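Local coordinates for beta-lactamase-related domain-containing protein (Bacteroides dorei DSM 17855, PDB 5TGF) that is probably a serine hydrolase of the beta-lactamase-related family that can also bind calcium, its substrate being unknown, at residues Y8-L13 and T334-Q339; V33-S38 and D300-F305; R212-I217 and P294-R299. All coordinates share one frame; numbering follows the deposited sequence.

Overall arrangement
The three contacts lie on the same side of the chain's centre, about an antiparallel sheet in which strand 302-307 lies between strands 28-35 and 293-297. Contact 2 is the pairing of 28-35 with 302-307. Contact 3, its centre about 7 Å away, sets helix 207-218 against strand 293-297 on the sheet face that carries Tyr303. Contact 1, about 12 Å from contact 2 and 18 Å from contact 3 between centres, joins the two ends of the chain, packing the start of helix 11-22 against the end of helix 328-337, which covers the face carrying Val33 and Val302. Along the chain the contacts are nested, 3 inside 2 inside 1, so the sheet gathers distant segments between helices on both faces.

Contact 1: residues Y8-L13 and T334-Q339; sequences YDFTPL and TKIVNQ
The methyl CG2 of Ile336 sits squarely over the ring of Phe10, 3.8 Å from its centroid and only 9° off the ring normal, a CH-pi contact in which the two side chains cross obliquely. This branch is anti to the backbone N of Ile336, while the CG1 branch, beside the backbone N, carries CD1 past the Phe10 rim to Leu13 CB at 3.9 Å and on toward Pro12 CD. Ile336 is thus the buried wedge of the interface, and Asp9 O lies 3.5 Å from its CG2. Tyr8 meets the helix end differently: the ring presents an edge to the carbonyls of Ile336 and Val337, with CE1 3.6 Å from Val337 O. No direct hydrogen bond crosses the contact; a water takes the N-H of Asp9 and donates to Ile336 O at 2.8 Å. Where the chain turns into the helix, Asp9 OD1 accepts from Thr11 N at 3.0 Å, an Asx turn with the donor above the carboxylate plane, and from Thr11 OG1 on its syn lone pair; Phe10 takes the N-cap position. Beyond the segments, the Phe10 ring meets that of Phe41. The first and last helices of the chain, packed together on one face of the central sheet, are characteristic of the serine beta-lactamase and penicillin-binding protein fold.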
loop_
_atom_site.group_PDB
_atom_site.type_symbol
_atom_site.label_atom_id
_atom_site.label_comp_id
_atom_site.label_asym_id
_atom_site.label_seq_id
_atom_site.Cartn_x
_atom_site.Cartn_y
_atom_site.Cartn_z
ATOM N N TYR A 8 12.022 -19.813 -18.210
ATOM C CA TYR A 8 12.879 -18.965 -17.405
ATOM C C TYR A 8 13.549 -19.792 -16.347
ATOM O O TYR A 8 13.019 -20.839 -15.973
ATOM C CB TYR A 8 12.009 -17.904 -16.738
ATOM C CG TYR A 8 11.185 -17.122 -17.731
ATOM C CD1 TYR A 8 11.710 -16.014 -18.350
ATOM C CD2 TYR A 8 9.895 -17.521 -18.072
ATOM C CE1 TYR A 8 10.967 -15.275 -19.253
ATOM C CE2 TYR A 8 9.139 -16.773 -18.966
ATOM C CZ TYR A 8 9.698 -15.646 -19.541
ATOM O OH TYR A 8 9.003 -14.908 -20.455
ATOM N N ASP A 9 14.688 -19.336 -15.837
ATOM C CA ASP A 9 15.312 -20.014 -14.701
ATOM C C ASP A 9 15.124 -19.204 -13.417
ATOM O O ASP A 9 15.782 -18.195 -13.240
ATOM C CB ASP A 9 16.802 -20.263 -14.971
ATOM C CG ASP A 9 17.503 -21.016 -13.844
ATOM O OD1 ASP A 9 16.885 -21.413 -12.820
ATOM O OD2 ASP A 9 18.732 -21.185 -13.978
ATOM N N PHE A 10 14.240 -19.674 -12.527
ATOM C CA PHE A 10 13.917 -18.960 -11.279
ATOM C C PHE A 10 14.780 -19.353 -10.065
ATOM O O PHE A 10 14.549 -18.881 -8.977
ATOM C CB PHE A 10 12.426 -19.111 -10.956
ATOM C CG PHE A 10 11.574 -18.111 -11.659
ATOM C CD1 PHE A 10 11.366 -16.852 -11.100
ATOM C CD2 PHE A 10 11.086 -18.370 -12.914
ATOM C CE1 PHE A 10 10.672 -15.877 -11.788
ATOM C CE2 PHE A 10 10.353 -17.415 -13.597
ATOM C CZ PHE A 10 10.172 -16.142 -13.036
ATOM N N THR A 11 15.838 -20.131 -10.275
ATOM C CA THR A 11 16.747 -20.480 -9.217
ATOM C C THR A 11 17.289 -19.300 -8.396
ATOM O O THR A 11 17.372 -19.405 -7.179
ATOM C CB THR A 11 17.946 -21.281 -9.776
ATOM O OG1 THR A 11 17.439 -22.459 -10.377
ATOM C CG2 THR A 11 18.897 -21.662 -8.686
ATOM N N PRO A 12 17.718 -18.203 -9.050
ATOM C CA PRO A 12 18.275 -17.130 -8.230
ATOM C C PRO A 12 17.238 -16.539 -7.221
ATOM O O PRO A 12 17.603 -16.170 -6.098
ATOM C CB PRO A 12 18.721 -16.097 -9.259
ATOM C CG PRO A 12 18.888 -16.867 -10.526
ATOM C CD PRO A 12 17.803 -17.887 -10.489
ATOM N N LEU A 13 15.968 -16.468 -7.616
ATOM C CA LEU A 13 14.928 -15.970 -6.714
ATOM C C LEU A 13 14.701 -16.971 -5.579
ATOM O O LEU A 13 14.667 -16.607 -4.405
ATOM C CB LEU A 13 13.634 -15.733 -7.487
ATOM C CG LEU A 13 12.433 -15.229 -6.701
ATOM C CD1 LEU A 13 12.761 -13.857 -6.130
ATOM C CD2 LEU A 13 11.186 -15.160 -7.581
ATOM N N THR A 334 13.296 -9.060 -12.541
ATOM C CA THR A 334 13.633 -8.308 -13.750
ATOM C C THR A 334 14.797 -8.957 -14.492
ATOM O O THR A 334 14.707 -9.173 -15.684
ATOM C CB THR A 334 13.930 -6.816 -13.418
ATOM O OG1 THR A 334 12.705 -6.164 -13.064
ATOM C CG2 THR A 334 14.512 -6.104 -14.626
ATOM N N LYS A 335 15.807 -9.376 -13.762
ATOM C CA LYS A 335 16.939 -10.110 -14.359
ATOM C C LYS A 335 16.475 -11.425 -14.996
ATOM O O LYS A 335 16.815 -11.720 -16.148
ATOM C CB LYS A 335 17.983 -10.370 -13.299
ATOM C CG LYS A 335 19.355 -10.795 -13.797
ATOM C CD LYS A 335 20.291 -10.972 -12.600
ATOM C CE LYS A 335 21.767 -10.915 -12.973
ATOM N NZ LYS A 335 22.055 -11.579 -14.277
ATOM N N ILE A 336 15.642 -12.176 -14.267
ATOM C CA ILE A 336 15.232 -13.500 -14.702
ATOM C C ILE A 336 14.408 -13.434 -15.970
ATOM O O ILE A 336 14.644 -14.224 -16.904
ATOM C CB ILE A 336 14.489 -14.277 -13.583
ATOM C CG1 ILE A 336 15.470 -14.685 -12.493
ATOM C CG2 ILE A 336 13.764 -15.494 -14.144
ATOM C CD1 ILE A 336 14.808 -14.991 -11.177
ATOM N N VAL A 337 13.428 -12.548 -16.026
ATOM C CA VAL A 337 12.480 -12.579 -17.130
ATOM C C VAL A 337 13.017 -11.880 -18.370
ATOM O O VAL A 337 12.391 -11.946 -19.411
ATOM C CB VAL A 337 11.065 -12.034 -16.810
ATOM C CG1 VAL A 337 10.448 -12.752 -15.616
ATOM C CG2 VAL A 337 11.068 -10.536 -16.551
ATOM N N ASN A 338 14.173 -11.235 -18.268
ATOM C CA ASN A 338 14.812 -10.643 -19.448
ATOM C C ASN A 338 16.086 -11.420 -19.798
ATOM O O ASN A 338 17.167 -10.855 -19.843
ATOM C CB ASN A 338 15.110 -9.149 -19.191
ATOM C CG ASN A 338 13.852 -8.322 -19.122
ATOM O OD1 ASN A 338 13.181 -8.135 -20.128
ATOM N ND2 ASN A 338 13.504 -7.838 -17.928
ATOM N N GLN A 339 15.947 -12.729 -19.960
ATOM C CA GLN A 339 17.078 -13.646 -20.166
ATOM C C GLN A 339 18.140 -13.482 -19.081
ATOM O O GLN A 339 18.239 -14.303 -18.170
ATOM C CB GLN A 339 17.691 -13.468 -21.566
HETATM O O HOH W 1 15.646 -16.834 -16.994
#

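Contact 2: residues V33-S38 and D300-F305; sequences VVKNDS and DGVYGF
Two neighbouring strands of the central antiparallel sheet meet here, and at the same end of the pair the first strand runs into a tight hairpin turn and the second starts from a G1 beta bulge. Val34 and Tyr303 form the hydrogen-bonded pair: Val34 N donates to Tyr303 O at 2.8 Å, almost along the C=O axis, and Tyr303 N returns a bond to Val34 O at 3.0 Å. Both side chains leave the same face and lie side by side. Tyr303 adopts the crowded first torsion, CG between backbone N and carbonyl carbon (chi1 62°), which lays its ring against Val34; CB of Val34 stands 3.8 Å from the ring centroid, 17° off the normal, with both methyls reaching the phenol end. At the ring's edge comes Asp37 OD1, whose hydrogen-bond partner is His219, and beyond the ring lies helix 207-218. Such a sheet, with helices on both faces, is the core of the serine beta-lactamase fold to which the family belongs. On the face toward helix 328-337, Val33 CG1 touches Val302 CG1 at 4.1 Å. The pairing is prolonged past the strand by Asn36 N, which donates to Gly301 O at 2.9 Å and 169°; a water also links Gly301 O to Asp37 N. Asn36 and Asp37 are the central residues of a type I' turn from Lys35 to Ser38, while Gly301 and Val302 both stand opposite the single residue Asn297 of the next strand, the classic bulge with glycine at positive phi. The extended Lys35 chain bends only at its last torsion, passing CE 3.3 Å from Asp300 O before NZ donates to Asn36 OD1 at 2.9 Å from above the amide carbonyl plane. The carboxylate of Asp300 is held by Thr334 and Asn338.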
loop_
_atom_site.group_PDB
_atom_site.type_symbol
_atom_site.label_atom_id
_atom_site.label_comp_id
_atom_site.label_asym_id
_atom_site.label_seq_id
_atom_site.Cartn_x
_atom_site.Cartn_y
_atom_site.Cartn_z
ATOM N N VAL A 33 4.637 -14.947 -9.084
ATOM C CA VAL A 33 5.101 -14.018 -10.133
ATOM C C VAL A 33 4.354 -14.333 -11.429
ATOM O O VAL A 33 4.348 -15.494 -11.880
ATOM C CB VAL A 33 6.626 -14.130 -10.389
ATOM C CG1 VAL A 33 7.058 -13.174 -11.491
ATOM C CG2 VAL A 33 7.418 -13.922 -9.100
ATOM N N VAL A 34 3.718 -13.321 -12.007
ATOM C CA VAL A 34 2.902 -13.478 -13.187
ATOM C C VAL A 34 3.438 -12.562 -14.272
ATOM O O VAL A 34 3.705 -11.375 -14.009
ATOM C CB VAL A 34 1.434 -13.105 -12.904
ATOM C CG1 VAL A 34 0.549 -13.320 -14.131
ATOM C CG2 VAL A 34 0.903 -13.935 -11.740
ATOM N N LYS A 35 3.643 -13.115 -15.473
ATOM C CA LYS A 35 4.140 -12.308 -16.611
ATOM C C LYS A 35 3.208 -12.475 -17.783
ATOM O O LYS A 35 2.862 -13.606 -18.152
ATOM C CB LYS A 35 5.560 -12.679 -17.021
ATOM C CG LYS A 35 6.043 -11.929 -18.268
ATOM C CD LYS A 35 7.468 -12.327 -18.616
ATOM C CE LYS A 35 8.187 -11.309 -19.501
ATOM N NZ LYS A 35 7.567 -11.194 -20.830
ATOM N N ASN A 36 2.741 -11.345 -18.312
ATOM C CA ASN A 36 1.798 -11.354 -19.426
ATOM C C ASN A 36 0.655 -12.362 -19.156
ATOM O O ASN A 36 0.309 -13.164 -20.017
ATOM C CB ASN A 36 2.547 -11.639 -20.755
ATOM C CG ASN A 36 3.590 -10.562 -21.092
ATOM O OD1 ASN A 36 4.723 -10.879 -21.442
ATOM N ND2 ASN A 36 3.223 -9.293 -20.953
ATOM N N ASP A 37 0.155 -12.345 -17.914
ATOM C CA ASP A 37 -0.953 -13.202 -17.431
ATOM C C ASP A 37 -0.711 -14.722 -17.380
ATOM O O ASP A 37 -1.658 -15.484 -17.250
ATOM C CB ASP A 37 -2.224 -12.890 -18.217
ATOM C CG ASP A 37 -2.646 -11.448 -18.047
ATOM O OD1 ASP A 37 -2.734 -11.001 -16.870
ATOM O OD2 ASP A 37 -2.805 -10.747 -19.069
ATOM N N SER A 38 0.549 -15.153 -17.400
ATOM C CA SER A 38 0.886 -16.544 -17.085
ATOM C C SER A 38 1.640 -16.564 -15.763
ATOM O O SER A 38 2.617 -15.843 -15.601
ATOM C CB SER A 38 1.798 -17.154 -18.164
ATOM O OG SER A 38 1.282 -16.933 -19.454
ATOM N N ASP A 300 8.523 -5.032 -17.655
ATOM C CA ASP A 300 8.584 -6.511 -17.624
ATOM C C ASP A 300 7.258 -7.172 -17.990
ATOM O O ASP A 300 7.242 -8.328 -18.319
ATOM C CB ASP A 300 8.963 -7.031 -16.240
ATOM C CG ASP A 300 10.337 -6.572 -15.768
ATOM O OD1 ASP A 300 11.155 -6.218 -16.645
ATOM O OD2 ASP A 300 10.582 -6.590 -14.515
ATOM N N GLY A 301 6.152 -6.459 -17.832
ATOM C CA GLY A 301 4.815 -7.040 -17.921
ATOM C C GLY A 301 4.487 -7.974 -16.750
ATOM O O GLY A 301 3.770 -8.964 -16.921
ATOM N N VAL A 302 5.039 -7.656 -15.580
ATOM C CA VAL A 302 5.008 -8.511 -14.415
ATOM C C VAL A 302 4.152 -7.898 -13.285
ATOM O O VAL A 302 4.190 -6.669 -13.043
ATOM C CB VAL A 302 6.448 -8.761 -13.897
ATOM C CG1 VAL A 302 6.438 -9.218 -12.476
ATOM C CG2 VAL A 302 7.178 -9.799 -14.753
ATOM N N TYR A 303 3.386 -8.746 -12.606
ATOM C CA TYR A 303 2.996 -8.460 -11.229
ATOM C C TYR A 303 3.353 -9.633 -10.314
ATOM O O TYR A 303 3.443 -10.780 -10.757
ATOM C CB TYR A 303 1.534 -8.022 -11.123
ATOM C CG TYR A 303 0.520 -9.057 -11.561
ATOM C CD1 TYR A 303 -0.048 -9.904 -10.641
ATOM C CD2 TYR A 303 0.095 -9.140 -12.883
ATOM C CE1 TYR A 303 -0.961 -10.860 -11.003
ATOM C CE2 TYR A 303 -0.875 -10.072 -13.259
ATOM C CZ TYR A 303 -1.380 -10.937 -12.297
ATOM O OH TYR A 303 -2.299 -11.909 -12.595
ATOM N N GLY A 304 3.736 -9.319 -9.076
ATOM C CA GLY A 304 4.061 -10.320 -8.097
ATOM C C GLY A 304 3.785 -9.915 -6.657
ATOM O O GLY A 304 3.647 -8.716 -6.305
ATOM N N PHE A 305 3.874 -10.899 -5.784
ATOM C CA PHE A 305 3.654 -10.638 -4.366
ATOM C C PHE A 305 4.440 -11.662 -3.586
ATOM O O PHE A 305 4.305 -12.875 -3.829
ATOM C CB PHE A 305 2.173 -10.708 -4.036
ATOM C CG PHE A 305 1.846 -10.392 -2.592
ATOM C CD1 PHE A 305 2.449 -9.312 -1.950
ATOM C CD2 PHE A 305 0.822 -11.055 -1.943
ATOM C CE1 PHE A 305 2.103 -8.947 -0.661
ATOM C CE2 PHE A 305 0.476 -10.717 -0.648
ATOM C CZ PHE A 305 1.129 -9.677 0.008
HETATM O O HOH W 2 1.013 -10.065 -16.073
#

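Contact 3: residues R212-I217 and P294-R299; sequences RFLKMI and PWINKR
The ring of Phe213 has Ile217 CG1 over one face, 3.7 Å above the plane and offset toward the rim, and it meets Trp62 and Tyr210 edge-to-face. The indole of Trp295 belongs to the other side of the sheet, its side chain leaving the strand away from the helix and reaching Ser330 and Val333 of helix 328-337. The interface between helix and strand is the helix-on-sheet packing of the serine beta-lactamase fold: helix 207-218 runs roughly along strand 293-297, the short axes 9.5 Å apart and crossing at -27°. No hydrogen bond joins the two; the side-chain contacts are apolar and the touching residues buried. Leu214 carries much of it. With CG anti to its carbonyl carbon, its side chain crosses that of Pro294 at about a right angle, CD1 touching Pro294 CB at 4.0 Å, while CD2 comes 4.3 Å from Ile296 CG1. Tyr303 of the neighbouring strand touches Leu214 and Ile296 as well, so the helix rests on two strands at once. Ile217, one turn further along, divides its branches: CG1 turns back over Phe213, whereas CG2, anti to the backbone N, faces the sheet. There the side chains of Ile217 and Ile296 cross nearly at right angles, and the closest touch of the interface joins Ile217 CG2 to Ile296 CD1 at 3.6 Å.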
loop_
_atom_site.group_PDB
_atom_site.type_symbol
_atom_site.label_atom_id
_atom_site.label_comp_id
_atom_site.label_asym_id
_atom_site.label_seq_id
_atom_site.Cartn_x
_atom_site.Cartn_y
_atom_site.Cartn_z
ATOM N N ARG A 212 -5.083 -11.547 -6.712
ATOM C CA ARG A 212 -6.303 -11.127 -7.433
ATOM C C ARG A 212 -6.422 -9.626 -7.542
ATOM O O ARG A 212 -6.786 -9.087 -8.616
ATOM C CB ARG A 212 -7.589 -11.702 -6.803
ATOM C CG ARG A 212 -7.665 -13.222 -6.810
ATOM C CD ARG A 212 -8.692 -13.717 -5.805
ATOM N NE ARG A 212 -8.823 -15.162 -5.886
ATOM C CZ ARG A 212 -9.711 -15.793 -6.636
ATOM N NH1 ARG A 212 -10.610 -15.121 -7.317
ATOM N NH2 ARG A 212 -9.708 -17.105 -6.679
ATOM N N PHE A 213 -6.108 -8.937 -6.441
ATOM C CA PHE A 213 -6.057 -7.485 -6.411
ATOM C C PHE A 213 -5.062 -6.902 -7.431
ATOM O O PHE A 213 -5.412 -5.993 -8.174
ATOM C CB PHE A 213 -5.665 -7.000 -4.987
ATOM C CG PHE A 213 -5.443 -5.519 -4.901
ATOM C CD1 PHE A 213 -6.507 -4.643 -4.942
ATOM C CD2 PHE A 213 -4.151 -4.990 -4.884
ATOM C CE1 PHE A 213 -6.308 -3.269 -4.921
ATOM C CE2 PHE A 213 -3.935 -3.607 -4.859
ATOM C CZ PHE A 213 -5.020 -2.742 -4.881
ATOM N N LEU A 214 -3.833 -7.416 -7.424
ATOM C CA LEU A 214 -2.768 -6.930 -8.320
ATOM C C LEU A 214 -3.116 -7.163 -9.818
ATOM O O LEU A 214 -2.904 -6.281 -10.654
ATOM C CB LEU A 214 -1.440 -7.596 -7.979
ATOM C CG LEU A 214 -0.709 -7.081 -6.729
ATOM C CD1 LEU A 214 0.483 -7.972 -6.439
ATOM C CD2 LEU A 214 -0.306 -5.627 -6.869
ATOM N N LYS A 215 -3.733 -8.302 -10.110
ATOM C CA LYS A 215 -4.211 -8.589 -11.470
ATOM C C LYS A 215 -5.183 -7.505 -11.935
ATOM O O LYS A 215 -5.062 -6.979 -13.053
ATOM C CB LYS A 215 -4.874 -9.962 -11.526
ATOM C CG LYS A 215 -5.300 -10.407 -12.931
ATOM C CD LYS A 215 -6.093 -11.705 -12.941
ATOM C CE LYS A 215 -6.470 -12.073 -14.386
ATOM N NZ LYS A 215 -7.287 -13.312 -14.453
HETATM N N MSE A 216 -6.148 -7.166 -11.088
HETATM C CA MSE A 216 -7.066 -6.070 -11.351
HETATM C C MSE A 216 -6.344 -4.784 -11.643
HETATM O O MSE A 216 -6.688 -4.079 -12.594
HETATM C CB MSE A 216 -8.058 -5.925 -10.193
HETATM C CG MSE A 216 -9.138 -4.870 -10.479
HETATM SE SE MSE A 216 -8.628 -3.090 -9.796
HETATM C CE MSE A 216 -8.580 -3.480 -7.860
ATOM N N ILE A 217 -5.382 -4.401 -10.795
ATOM C CA ILE A 217 -4.655 -3.167 -11.002
ATOM C C ILE A 217 -3.860 -3.218 -12.311
ATOM O O ILE A 217 -3.789 -2.216 -13.037
ATOM C CB ILE A 217 -3.691 -2.884 -9.795
ATOM C CG1 ILE A 217 -4.510 -2.601 -8.535
ATOM C CG2 ILE A 217 -2.803 -1.698 -10.053
ATOM C CD1 ILE A 217 -5.313 -1.313 -8.549
ATOM N N PRO A 294 4.388 -6.382 -2.519
ATOM C CA PRO A 294 3.694 -6.435 -3.768
ATOM C C PRO A 294 4.251 -5.441 -4.788
ATOM O O PRO A 294 4.562 -4.296 -4.439
ATOM C CB PRO A 294 2.277 -6.059 -3.360
ATOM C CG PRO A 294 2.472 -5.055 -2.244
ATOM C CD PRO A 294 3.805 -5.361 -1.622
ATOM N N TRP A 295 4.331 -5.838 -6.051
ATOM C CA TRP A 295 4.763 -4.897 -7.069
ATOM C C TRP A 295 4.201 -5.171 -8.440
ATOM O O TRP A 295 3.801 -6.313 -8.763
ATOM C CB TRP A 295 6.280 -4.849 -7.134
ATOM C CG TRP A 295 6.917 -5.922 -7.959
ATOM C CD1 TRP A 295 7.479 -5.765 -9.195
ATOM C CD2 TRP A 295 7.170 -7.281 -7.576
ATOM N NE1 TRP A 295 7.974 -6.973 -9.646
ATOM C CE2 TRP A 295 7.861 -7.901 -8.652
ATOM C CE3 TRP A 295 6.895 -8.039 -6.426
ATOM C CZ2 TRP A 295 8.236 -9.265 -8.636
ATOM C CZ3 TRP A 295 7.263 -9.395 -6.403
ATOM C CH2 TRP A 295 7.959 -9.980 -7.495
ATOM N N ILE A 296 4.262 -4.136 -9.262
ATOM C CA ILE A 296 4.015 -4.252 -10.689
ATOM C C ILE A 296 5.206 -3.604 -11.401
ATOM O O ILE A 296 5.649 -2.502 -11.020
ATOM C CB ILE A 296 2.732 -3.534 -11.073
ATOM C CG1 ILE A 296 1.510 -4.270 -10.522
ATOM C CG2 ILE A 296 2.625 -3.351 -12.572
ATOM C CD1 ILE A 296 0.222 -3.507 -10.768
ATOM N N ASN A 297 5.732 -4.280 -12.429
ATOM C CA ASN A 297 6.701 -3.679 -13.352
ATOM C C ASN A 297 6.125 -3.718 -14.769
ATOM O O ASN A 297 6.004 -4.804 -15.394
ATOM C CB ASN A 297 8.055 -4.379 -13.276
ATOM C CG ASN A 297 9.127 -3.671 -14.123
ATOM O OD1 ASN A 297 8.950 -3.462 -15.326
ATOM N ND2 ASN A 297 10.201 -3.251 -13.486
ATOM N N LYS A 298 5.707 -2.557 -15.250
ATOM C CA LYS A 298 5.024 -2.498 -16.544
ATOM C C LYS A 298 5.939 -2.824 -17.725
ATOM O O LYS A 298 5.467 -3.281 -18.737
ATOM C CB LYS A 298 4.357 -1.150 -16.756
ATOM C CG LYS A 298 3.270 -0.855 -15.730
ATOM C CD LYS A 298 2.620 0.480 -16.011
ATOM C CE LYS A 298 1.942 1.021 -14.763
ATOM N NZ LYS A 298 1.001 2.106 -15.098
ATOM N N ARG A 299 7.224 -2.532 -17.608
ATOM C CA ARG A 299 8.166 -2.839 -18.659
ATOM C C ARG A 299 8.419 -4.333 -18.786
ATOM O O ARG A 299 8.461 -4.832 -19.903
ATOM C CB ARG A 299 9.474 -2.112 -18.421
ATOM C CG ARG A 299 9.335 -0.626 -18.698
ATOM C CD ARG A 299 10.682 -0.032 -19.033
ATOM N NE ARG A 299 10.578 1.410 -19.216
ATOM C CZ ARG A 299 11.611 2.233 -19.142
ATOM N NH1 ARG A 299 12.828 1.741 -18.889
ATOM N NH2 ARG A 299 11.421 3.538 -19.329
#